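Local coordinates for protein Kiaa0380 (Homo sapiens, PDB 1HTJ) that probably links heterotrimeric G protein signalling to Rho GTPases, acting as a guanine nucleotide exchange factor whose RGS-like domain is thought to bind G-alpha subunits, at residues Glu67-Ala72 with Gly119-Ala124; Asp33-Lys38 with Leu61-Ala66; Asp83-Phe88 with Met102-Ile107; Asp179-Tyr184 with Pro191-Leu196. The protein carries 3 engineered substitutions. All coordinates share one frame; numbering follows the deposited sequence.

Contact 1: residues Glu67-Ala72 with Gly119-Ala124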
# COMPACT_ATOMS: atom_id res chain seq x y z
N GLU A 67 -0.30 -8.47 0.39
CA GLU A 67 -1.47 -8.73 1.21
C GLU A 67 -2.62 -9.18 0.29
O GLU A 67 -3.30 -10.17 0.58
CB GLU A 67 -1.85 -7.46 1.97
CG GLU A 67 -2.79 -7.66 3.14
CD GLU A 67 -2.22 -8.59 4.21
OE1 GLU A 67 -0.99 -8.81 4.25
OE2 GLU A 67 -3.04 -9.09 5.02
N VAL A 68 -2.83 -8.47 -0.82
CA VAL A 68 -3.89 -8.85 -1.75
C VAL A 68 -3.59 -10.22 -2.36
O VAL A 68 -4.50 -11.05 -2.52
CB VAL A 68 -4.01 -7.87 -2.93
CG1 VAL A 68 -5.05 -8.38 -3.92
CG2 VAL A 68 -4.40 -6.48 -2.40
N TYR A 69 -2.33 -10.45 -2.70
CA TYR A 69 -1.91 -11.71 -3.30
C TYR A 69 -2.31 -12.93 -2.47
O TYR A 69 -2.86 -13.90 -2.98
CB TYR A 69 -0.39 -11.74 -3.48
CG TYR A 69 0.13 -13.03 -4.07
CD1 TYR A 69 0.22 -13.21 -5.45
CD2 TYR A 69 0.54 -14.09 -3.25
CE1 TYR A 69 0.69 -14.39 -6.00
CE2 TYR A 69 1.02 -15.28 -3.78
CZ TYR A 69 1.09 -15.42 -5.16
OH TYR A 69 1.57 -16.58 -5.70
N GLN A 70 -2.03 -12.86 -1.17
CA GLN A 70 -2.33 -13.94 -0.25
C GLN A 70 -3.82 -14.11 0.02
O GLN A 70 -4.19 -14.73 1.02
CB GLN A 70 -1.62 -13.70 1.07
CG GLN A 70 -0.12 -13.64 0.94
CD GLN A 70 0.54 -13.26 2.24
OE1 GLN A 70 0.20 -12.24 2.84
NE2 GLN A 70 1.49 -14.06 2.68
N GLN A 71 -4.66 -13.59 -0.86
CA GLN A 71 -6.10 -13.68 -0.67
C GLN A 71 -6.81 -13.69 -2.02
O GLN A 71 -8.03 -13.52 -2.10
CB GLN A 71 -6.59 -12.49 0.16
CG GLN A 71 -5.98 -12.43 1.57
CD GLN A 71 -5.95 -11.02 2.15
OE1 GLN A 71 -6.94 -10.28 2.08
NE2 GLN A 71 -4.82 -10.65 2.75
N ALA A 72 -6.03 -13.88 -3.08
CA ALA A 72 -6.58 -13.89 -4.43
C ALA A 72 -6.84 -15.30 -4.94
O ALA A 72 -6.28 -16.27 -4.42
CB ALA A 72 -5.62 -13.17 -5.38
N GLY A 119 3.84 -17.91 1.03
CA GLY A 119 4.76 -18.06 2.13
C GLY A 119 5.93 -17.10 2.07
O GLY A 119 6.17 -16.35 3.02
N VAL A 120 6.65 -17.14 0.96
CA VAL A 120 7.80 -16.28 0.78
C VAL A 120 7.37 -14.80 0.76
O VAL A 120 8.06 -13.95 1.31
CB VAL A 120 8.56 -16.63 -0.52
CG1 VAL A 120 9.18 -18.00 -0.39
CG2 VAL A 120 7.62 -16.61 -1.70
N LEU A 121 6.24 -14.50 0.13
CA LEU A 121 5.79 -13.11 0.10
C LEU A 121 5.53 -12.63 1.52
O LEU A 121 5.80 -11.47 1.84
CB LEU A 121 4.54 -12.95 -0.78
CG LEU A 121 4.91 -12.90 -2.28
CD1 LEU A 121 3.69 -12.69 -3.14
CD2 LEU A 121 5.91 -11.78 -2.50
N CYS A 122 5.02 -13.53 2.36
CA CYS A 122 4.76 -13.21 3.76
C CYS A 122 6.12 -12.92 4.40
O CYS A 122 6.27 -12.00 5.20
CB CYS A 122 4.09 -14.40 4.45
SG CYS A 122 3.14 -13.98 5.92
N GLU A 123 7.12 -13.71 4.02
CA GLU A 123 8.46 -13.50 4.55
C GLU A 123 8.96 -12.14 4.07
O GLU A 123 9.65 -11.44 4.80
CB GLU A 123 9.42 -14.59 4.05
CG GLU A 123 9.34 -15.92 4.80
CD GLU A 123 10.26 -16.98 4.21
OE1 GLU A 123 11.49 -16.73 4.13
OE2 GLU A 123 9.76 -18.07 3.83
N ALA A 124 8.62 -11.78 2.83
CA ALA A 124 9.04 -10.52 2.24
C ALA A 124 8.37 -9.36 2.97
O ALA A 124 9.01 -8.36 3.28
CB ALA A 124 8.71 -10.48 0.75

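Contact 2: residues Asp33-Lys38 with Leu61-Ala66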
# COMPACT_ATOMS: atom_id res chain seq x y z
N ASP A 33 -1.28 1.26 14.36
CA ASP A 33 -1.17 -0.15 14.02
C ASP A 33 -1.51 -0.49 12.58
O ASP A 33 -2.66 -0.39 12.16
CB ASP A 33 -2.09 -0.95 14.95
CG ASP A 33 -1.92 -2.46 14.83
OD1 ASP A 33 -1.20 -2.93 13.92
OD2 ASP A 33 -2.54 -3.17 15.65
N LEU A 34 -0.52 -0.94 11.82
CA LEU A 34 -0.73 -1.30 10.43
C LEU A 34 -1.89 -2.28 10.27
O LEU A 34 -2.69 -2.17 9.34
CB LEU A 34 0.55 -1.89 9.84
CG LEU A 34 0.54 -2.29 8.36
CD1 LEU A 34 0.04 -1.15 7.49
CD2 LEU A 34 1.94 -2.68 7.96
N GLU A 35 -1.97 -3.24 11.18
CA GLU A 35 -3.03 -4.25 11.15
C GLU A 35 -4.40 -3.61 11.19
O GLU A 35 -5.35 -4.11 10.58
CB GLU A 35 -2.89 -5.21 12.33
CG GLU A 35 -1.69 -6.13 12.24
CD GLU A 35 -1.65 -6.87 10.92
OE1 GLU A 35 -2.71 -7.39 10.50
OE2 GLU A 35 -0.56 -6.93 10.31
N LYS A 36 -4.52 -2.51 11.92
CA LYS A 36 -5.79 -1.81 12.01
C LYS A 36 -5.98 -0.98 10.74
O LYS A 36 -7.05 -0.96 10.14
CB LYS A 36 -5.81 -0.89 13.23
CG LYS A 36 -5.60 -1.59 14.56
CD LYS A 36 -5.81 -0.61 15.73
CE LYS A 36 -5.71 -1.31 17.08
NZ LYS A 36 -4.32 -1.77 17.35
N LEU A 37 -4.90 -0.30 10.36
CA LEU A 37 -4.87 0.56 9.18
C LEU A 37 -5.24 -0.20 7.90
O LEU A 37 -5.95 0.33 7.06
CB LEU A 37 -3.48 1.17 9.07
CG LEU A 37 -3.27 2.51 8.35
CD1 LEU A 37 -4.24 3.57 8.87
CD2 LEU A 37 -1.82 2.94 8.56
N LYS A 38 -4.77 -1.44 7.78
CA LYS A 38 -5.06 -2.27 6.59
C LYS A 38 -6.56 -2.42 6.41
O LYS A 38 -7.06 -2.48 5.28
CB LYS A 38 -4.49 -3.68 6.73
CG LYS A 38 -3.01 -3.77 7.03
CD LYS A 38 -2.51 -5.21 6.96
CE LYS A 38 -3.34 -6.14 7.83
NZ LYS A 38 -2.86 -7.54 7.72
N LEU A 61 3.39 -0.08 -0.49
CA LEU A 61 2.63 -0.51 -1.65
C LEU A 61 2.92 -1.98 -1.89
O LEU A 61 2.04 -2.75 -2.27
CB LEU A 61 2.96 0.32 -2.90
CG LEU A 61 2.35 1.74 -2.94
CD1 LEU A 61 2.69 2.40 -4.28
CD2 LEU A 61 0.82 1.65 -2.76
N PHE A 62 4.18 -2.37 -1.68
CA PHE A 62 4.56 -3.75 -1.85
C PHE A 62 3.77 -4.60 -0.85
O PHE A 62 3.11 -5.59 -1.21
CB PHE A 62 6.06 -3.92 -1.58
CG PHE A 62 6.46 -5.35 -1.43
CD1 PHE A 62 6.30 -6.25 -2.49
CD2 PHE A 62 6.94 -5.83 -0.20
CE1 PHE A 62 6.60 -7.60 -2.33
CE2 PHE A 62 7.24 -7.19 -0.04
CZ PHE A 62 7.07 -8.07 -1.11
N TYR A 63 3.82 -4.19 0.41
CA TYR A 63 3.13 -4.89 1.48
C TYR A 63 1.63 -5.07 1.17
O TYR A 63 1.07 -6.16 1.35
CB TYR A 63 3.28 -4.10 2.79
CG TYR A 63 2.61 -4.75 3.97
CD1 TYR A 63 3.35 -5.48 4.89
CD2 TYR A 63 1.24 -4.66 4.14
CE1 TYR A 63 2.72 -6.10 5.97
CE2 TYR A 63 0.60 -5.28 5.21
CZ TYR A 63 1.35 -5.99 6.12
OH TYR A 63 0.74 -6.58 7.20
N LEU A 64 1.00 -4.00 0.70
CA LEU A 64 -0.41 -4.03 0.37
C LEU A 64 -0.71 -4.97 -0.80
O LEU A 64 -1.79 -5.59 -0.86
CB LEU A 64 -0.90 -2.61 0.05
CG LEU A 64 -0.96 -1.63 1.23
CD1 LEU A 64 -1.36 -0.24 0.75
CD2 LEU A 64 -1.97 -2.12 2.26
N CYS A 65 0.22 -5.06 -1.74
CA CYS A 65 0.02 -5.93 -2.89
C CYS A 65 0.22 -7.39 -2.47
O CYS A 65 -0.55 -8.25 -2.87
CB CYS A 65 0.97 -5.55 -4.03
SG CYS A 65 0.44 -4.07 -4.97
N ALA A 66 1.23 -7.64 -1.64
CA ALA A 66 1.50 -8.99 -1.13
C ALA A 66 0.30 -9.43 -0.31
O ALA A 66 -0.07 -10.60 -0.31
CB ALA A 66 2.76 -9.00 -0.27

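Contact 3: residues Asp83-Phe88 with Met102-Ile107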
# COMPACT_ATOMS: atom_id res chain seq x y z
N ASP A 83 3.21 -9.23 -11.52
CA ASP A 83 3.29 -7.77 -11.46
C ASP A 83 4.07 -7.35 -10.23
O ASP A 83 4.91 -6.45 -10.30
CB ASP A 83 1.91 -7.13 -11.48
CG ASP A 83 1.22 -7.30 -12.82
OD1 ASP A 83 1.90 -7.13 -13.85
OD2 ASP A 83 -0.00 -7.59 -12.84
N ILE A 84 3.82 -8.04 -9.12
CA ILE A 84 4.53 -7.76 -7.88
C ILE A 84 6.04 -7.88 -8.10
O ILE A 84 6.82 -7.05 -7.61
CB ILE A 84 4.12 -8.72 -6.76
CG1 ILE A 84 2.79 -8.28 -6.16
CG2 ILE A 84 5.21 -8.77 -5.69
CD1 ILE A 84 2.21 -9.26 -5.14
N TRP A 85 6.46 -8.90 -8.83
CA TRP A 85 7.87 -9.13 -9.09
C TRP A 85 8.52 -8.02 -9.91
O TRP A 85 9.60 -7.54 -9.56
CB TRP A 85 8.07 -10.47 -9.79
CG TRP A 85 9.45 -10.64 -10.34
CD1 TRP A 85 9.86 -10.45 -11.63
CD2 TRP A 85 10.62 -10.99 -9.59
NE1 TRP A 85 11.22 -10.65 -11.73
CE2 TRP A 85 11.71 -10.98 -10.49
CE3 TRP A 85 10.86 -11.29 -8.24
CZ2 TRP A 85 13.02 -11.27 -10.09
CZ3 TRP A 85 12.16 -11.59 -7.83
CH2 TRP A 85 13.22 -11.57 -8.75
N ASN A 86 7.87 -7.64 -11.00
CA ASN A 86 8.37 -6.60 -11.91
C ASN A 86 8.35 -5.20 -11.30
O ASN A 86 9.21 -4.38 -11.59
CB ASN A 86 7.55 -6.60 -13.21
CG ASN A 86 7.85 -7.82 -14.09
OD1 ASN A 86 9.00 -8.08 -14.40
ND2 ASN A 86 6.81 -8.55 -14.47
N ILE A 87 7.36 -4.93 -10.46
CA ILE A 87 7.24 -3.62 -9.85
C ILE A 87 8.11 -3.41 -8.62
O ILE A 87 8.73 -2.34 -8.45
CB ILE A 87 5.79 -3.33 -9.46
CG1 ILE A 87 4.94 -3.18 -10.72
CG2 ILE A 87 5.71 -2.06 -8.60
CD1 ILE A 87 3.49 -2.95 -10.45
N PHE A 88 8.18 -4.43 -7.77
CA PHE A 88 8.91 -4.30 -6.52
C PHE A 88 10.18 -5.10 -6.29
O PHE A 88 11.07 -4.64 -5.59
CB PHE A 88 7.98 -4.65 -5.34
CG PHE A 88 6.67 -3.92 -5.36
CD1 PHE A 88 5.53 -4.53 -5.85
CD2 PHE A 88 6.57 -2.62 -4.87
CE1 PHE A 88 4.31 -3.87 -5.84
CE2 PHE A 88 5.36 -1.94 -4.86
CZ PHE A 88 4.22 -2.57 -5.35
N MSE A 102 18.73 -14.63 -0.36
CA MSE A 102 18.20 -15.99 -0.24
C MSE A 102 16.69 -15.98 -0.52
O MSE A 102 16.17 -16.85 -1.23
CB MSE A 102 18.47 -16.52 1.17
CG MSE A 102 18.71 -18.02 1.28
SE MSE A 102 20.40 -18.64 0.52
CE MSE A 102 21.60 -17.61 1.63
N LEU A 103 16.00 -14.98 0.03
CA LEU A 103 14.56 -14.84 -0.15
C LEU A 103 14.22 -14.42 -1.57
O LEU A 103 13.29 -14.96 -2.18
CB LEU A 103 14.00 -13.82 0.85
CG LEU A 103 12.48 -13.61 0.88
CD1 LEU A 103 11.78 -14.95 1.07
CD2 LEU A 103 12.12 -12.65 2.00
N GLN A 104 14.97 -13.45 -2.09
CA GLN A 104 14.78 -12.94 -3.44
C GLN A 104 14.78 -14.06 -4.47
O GLN A 104 14.03 -14.03 -5.45
CB GLN A 104 15.90 -11.96 -3.79
CG GLN A 104 15.86 -11.46 -5.22
CD GLN A 104 15.33 -10.05 -5.31
OE1 GLN A 104 14.54 -9.62 -4.47
NE2 GLN A 104 15.77 -9.31 -6.33
N ALA A 105 15.64 -15.05 -4.26
CA ALA A 105 15.76 -16.19 -5.16
C ALA A 105 14.53 -17.09 -5.13
O ALA A 105 14.04 -17.50 -6.17
CB ALA A 105 17.01 -17.00 -4.81
N GLU A 106 14.06 -17.41 -3.93
CA GLU A 106 12.88 -18.25 -3.76
C GLU A 106 11.66 -17.59 -4.41
O GLU A 106 10.92 -18.21 -5.16
CB GLU A 106 12.59 -18.48 -2.28
CG GLU A 106 12.99 -19.84 -1.72
CD GLU A 106 11.93 -20.90 -1.94
OE1 GLU A 106 11.73 -21.32 -3.09
OE2 GLU A 106 11.29 -21.31 -0.95
N ILE A 107 11.47 -16.31 -4.08
CA ILE A 107 10.35 -15.55 -4.62
C ILE A 107 10.41 -15.48 -6.14
O ILE A 107 9.41 -15.72 -6.81
CB ILE A 107 10.32 -14.13 -4.01
CG1 ILE A 107 9.82 -14.21 -2.57
CG2 ILE A 107 9.42 -13.22 -4.82
CD1 ILE A 107 9.85 -12.89 -1.83

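Contact 4: residues Asp179-Tyr184 with Pro191-Leu196. Engineered in segment 179-184: Ala183 (natural residue Lys).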
# COMPACT_ATOMS: atom_id res chain seq x y z
N ASP A 179 -4.48 12.47 -7.95
CA ASP A 179 -4.02 13.81 -8.28
C ASP A 179 -2.54 13.93 -7.95
O ASP A 179 -1.78 14.52 -8.70
CB ASP A 179 -4.81 14.87 -7.52
CG ASP A 179 -6.19 15.10 -8.12
OD1 ASP A 179 -6.33 14.86 -9.33
OD2 ASP A 179 -7.11 15.52 -7.39
N ILE A 180 -2.13 13.36 -6.82
CA ILE A 180 -0.73 13.40 -6.44
C ILE A 180 0.10 12.70 -7.51
O ILE A 180 1.14 13.22 -7.95
CB ILE A 180 -0.50 12.73 -5.04
CG1 ILE A 180 -1.21 13.55 -3.95
CG2 ILE A 180 0.99 12.63 -4.73
CD1 ILE A 180 -1.07 12.98 -2.54
N LEU A 181 -0.36 11.53 -7.95
CA LEU A 181 0.34 10.73 -8.98
C LEU A 181 0.39 11.38 -10.35
O LEU A 181 1.34 11.18 -11.11
CB LEU A 181 -0.29 9.34 -9.12
CG LEU A 181 -0.25 8.38 -7.93
CD1 LEU A 181 -0.99 7.09 -8.26
CD2 LEU A 181 1.19 8.08 -7.59
N SER A 182 -0.63 12.16 -10.69
CA SER A 182 -0.68 12.81 -12.01
C SER A 182 0.55 13.69 -12.29
O SER A 182 0.90 13.92 -13.44
CB SER A 182 -1.93 13.69 -12.12
OG SER A 182 -1.81 14.85 -11.32
N ALA A 183 1.17 14.16 -11.22
CA ALA A 183 2.33 15.03 -11.31
C ALA A 183 3.67 14.30 -11.37
O ALA A 183 4.70 14.93 -11.60
CB ALA A 183 2.32 15.99 -10.12
N TYR A 184 3.67 12.98 -11.16
CA TYR A 184 4.92 12.22 -11.19
C TYR A 184 5.30 11.63 -12.56
O TYR A 184 4.45 11.48 -13.45
CB TYR A 184 4.87 11.11 -10.12
CG TYR A 184 4.79 11.63 -8.69
CD1 TYR A 184 4.50 10.78 -7.63
CD2 TYR A 184 5.02 12.99 -8.41
CE1 TYR A 184 4.44 11.25 -6.31
CE2 TYR A 184 4.97 13.48 -7.11
CZ TYR A 184 4.67 12.61 -6.06
OH TYR A 184 4.62 13.11 -4.77
N PRO A 191 3.31 2.41 -12.00
CA PRO A 191 3.37 1.29 -11.04
C PRO A 191 2.68 1.61 -9.71
O PRO A 191 2.01 0.75 -9.13
CB PRO A 191 4.87 1.01 -10.91
CG PRO A 191 5.52 2.32 -11.28
CD PRO A 191 4.66 2.78 -12.46
N MSE A 192 2.84 2.84 -9.22
CA MSE A 192 2.19 3.24 -7.98
C MSE A 192 0.66 3.18 -8.15
O MSE A 192 -0.07 2.76 -7.26
CB MSE A 192 2.61 4.67 -7.61
CG MSE A 192 4.09 4.85 -7.22
SE MSE A 192 4.59 6.73 -7.10
CE MSE A 192 3.58 7.28 -5.55
N ASP A 193 0.18 3.62 -9.30
CA ASP A 193 -1.24 3.60 -9.56
C ASP A 193 -1.73 2.15 -9.62
O ASP A 193 -2.79 1.82 -9.09
CB ASP A 193 -1.54 4.32 -10.89
CG ASP A 193 -3.02 4.41 -11.18
OD1 ASP A 193 -3.72 5.25 -10.59
OD2 ASP A 193 -3.49 3.62 -12.02
N PHE A 194 -0.95 1.28 -10.26
CA PHE A 194 -1.33 -0.12 -10.35
C PHE A 194 -1.42 -0.73 -8.95
O PHE A 194 -2.41 -1.38 -8.62
CB PHE A 194 -0.31 -0.90 -11.16
CG PHE A 194 -0.62 -2.36 -11.25
CD1 PHE A 194 -1.37 -2.86 -12.31
CD2 PHE A 194 -0.20 -3.24 -10.25
CE1 PHE A 194 -1.68 -4.22 -12.39
CE2 PHE A 194 -0.52 -4.60 -10.32
CZ PHE A 194 -1.26 -5.09 -11.39
N ALA A 195 -0.38 -0.53 -8.15
CA ALA A 195 -0.34 -1.09 -6.79
C ALA A 195 -1.48 -0.55 -5.92
O ALA A 195 -2.18 -1.31 -5.24
CB ALA A 195 1.01 -0.78 -6.15
N LEU A 196 -1.65 0.76 -5.96
CA LEU A 196 -2.69 1.42 -5.19
C LEU A 196 -4.06 0.87 -5.55
O LEU A 196 -4.85 0.49 -4.67
CB LEU A 196 -2.67 2.93 -5.46
CG LEU A 196 -3.75 3.76 -4.74
CD1 LEU A 196 -3.61 3.62 -3.22
CD2 LEU A 196 -3.60 5.22 -5.16

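Contact 1: residues Glu67-Ala72 with Gly119-Ala124
Tyr69 and Leu121 supply the apolar half of this contact. The leucine methyl CD1 lies over one face of the tyrosine ring, off-centre toward the rim, 3.8 Å from the ring centroid and 23° off the ring normal, a CH-pi contact. Its shortest approach is to the Tyr69 ring carbon CD2, 3.4 Å from Leu121 CD1. The two side chains cross at about a right angle, and CD1 is the leucine atom that meets the ring. With CG anti to the backbone N (chi1 179°), the Tyr69 ring reaches out toward helix 118-144, and its hydroxyl accepts the amide N-H of Ala117 just before that helix.

The polar half belongs to Gln70, the first residue to leave helical geometry at the C-terminal end of helix 58-69. Its chain is extended beyond CG, which carries the amide across to Cys122. There Gln70 NE2 packs 3.2 Å from Cys122 CB and makes a weak hydrogen bond to Cys122 SG, 3.6 Å long but nearly straight at 165°. The stronger partner of this amide nitrogen is the carbonyl oxygen of Arg118, so the glutamine bridges a backbone acceptor and a thiol within the first turns of one helix.

The contact thus joins the C-terminal end of helix 58-69 to the N-terminal part of helix 118-144. Helix 76-89 packs on Tyr69 through Ser77 and Ile84, helix 186-202 covers Val68, and helix 101-112 lies against Val120 and Ala124.

Contact 2: residues Asp33-Lys38 with Leu61-Ala66
The helical segments 34-38 and 61-66 cross at -65°, their local axes 12.6 Å apart at closest approach, and Lys38 and Leu64 hold the nearest CA atoms, 8.0 Å from each other. So wide a separation is spanned mainly by Tyr63, whose ring, swung to the far side from its own backbone N, projects toward the other helix.

Leu34 comes from the opposite direction and sets its CD2 methyl over one face of the ring, 4.0 Å from the Tyr63 centroid and 16° off the normal, in a CH-pi contact shifted toward the phenolic rim. Lys38 meets the same ring at its edge, in plane, with CD 3.6 Å from Tyr63 CE2. A bend at chi3 (-53°) turns the rest of the lysine chain past the phenol oxygen, and its ammonium forms a salt bridge with Glu35, Lys38 NZ to Glu35 OE1 2.8 Å. The same nitrogen also pairs with Glu67, which puts it between two carboxylates that probably stabilise its positive charge. Were Lys38 an alanine, Glu35 and Glu67 would probably be left without their shared cation and a gap would open at the edge of the Tyr63 ring.

At its start, the short helix is capped by Asp33, whose OD1 accepts from Glu35 N at 2.9 Å from above the carboxylate plane, while OD2 holds Lys36 NZ. Asp33 is thus a classic aspartate N-cap of helix 34-39, and Tyr63 of helix 58-69 spans to that helix within the all-helical RGS-like domain.

Contact 3: residues Asp83-Phe88 with Met102-Ile107
Trp85 reaches helix 101-112 with the six-membered part of its indole, which meets Gln104 and Ile107 obliquely. A chi1 of 168° points the indole away from the backbone N and swings the benzo carbons toward the neighbouring helix. Trp85 CZ3 comes 3.9 Å from Gln104 O. On the adjacent carbon, Trp85 CH2 lies 4.2 Å from Gln104 NE2. The glutamine side chain crosses the tryptophan at about a right angle, its amide plane turned 57° from the indole, so the two flat groups do not stack. A bend at chi2 (104°) brings that amide round to the tryptophan, and NE2 also makes a weak hydrogen bond to the carbonyl of Leu89. On the other side, the branch methyl CG2 of Ile107 approaches Trp85 CE3 at 4.2 Å.

With an alanine in place of Trp85, Gln104 and the CG2 methyl of Ile107 would probably be left without the indole they pack on, opening a gap between the helices.

No hydrogen bond joins the two segments, and the approaches are at ordinary van der Waals distances. The contact rests on dispersion, with Ile107 giving the purely apolar part and the backbone carbonyl of Gln104 facing ring carbons.

Contact 4: residues Asp179-Tyr184 with Pro191-Leu196
A helical hairpin underlies this contact: helix 163-182 ends, the chain turns, and helix 186-202 comes back against it within the RGS-like domain. Leu181 makes the largest share of the contact, its CA lying 7.3 Å from that of Asp193, and its two methyls divide the work.

Leu181 CD2 turns to selenomethionine Met192 and sits 3.2 Å from the terminal methyl, Met192 CE, closer than usual van der Waals contact, so packing is tight here. It also touches the selenium. Leu181 CD1 rests on the backbone of the facing helix, 3.7 Å from Asp193 CA, with the CB of that aspartate beside it and the CD2 methyl of Leu196 at a looser 4.5 Å.

Met192 also reaches Tyr184. Its chain bends at chi3 (68°), and the selenium approaches the edge of the tyrosine ring near its plane, 5.4 Å from the centroid and 80° off the normal, in a Met-aromatic contact made at the edge. Tyr184 CD1 is the ring atom nearest to the selenium of Met192, at 4.1 Å. One face of this ring lies over the carbonyl oxygen of Ile180, and its hydroxyl is hydrogen-bonded to the carbonyl of Phe52.

Helix 41-54 closes over the pair, with Phe52 on Leu181 and Met192 and Leu48 on Leu196. Helix 58-69 packs against Met192 through Leu61, and helix 76-89 lies along Phe194 and Ala195.

Overall arrangement
From the N terminus, contact 2 closes first, bringing helix 34-39 against helix 58-69 around the intervening helix 41-54. Contact 1 opens later on that same helix 58-69 and closes on helix 118-144; the shorter loop of contact 3, between helices 76-89 and 101-112, is contained wholly within it. Contact 4 follows in series as a local hairpin of the last two helices, on the other side of the chain's centre from contact 1. No loops cross. Helix 58-69 is the common element: Phe62 meets Phe88 of contact 3 and packs on Ala124 of contact 1, and Cys65 meets Ala195 of contact 4.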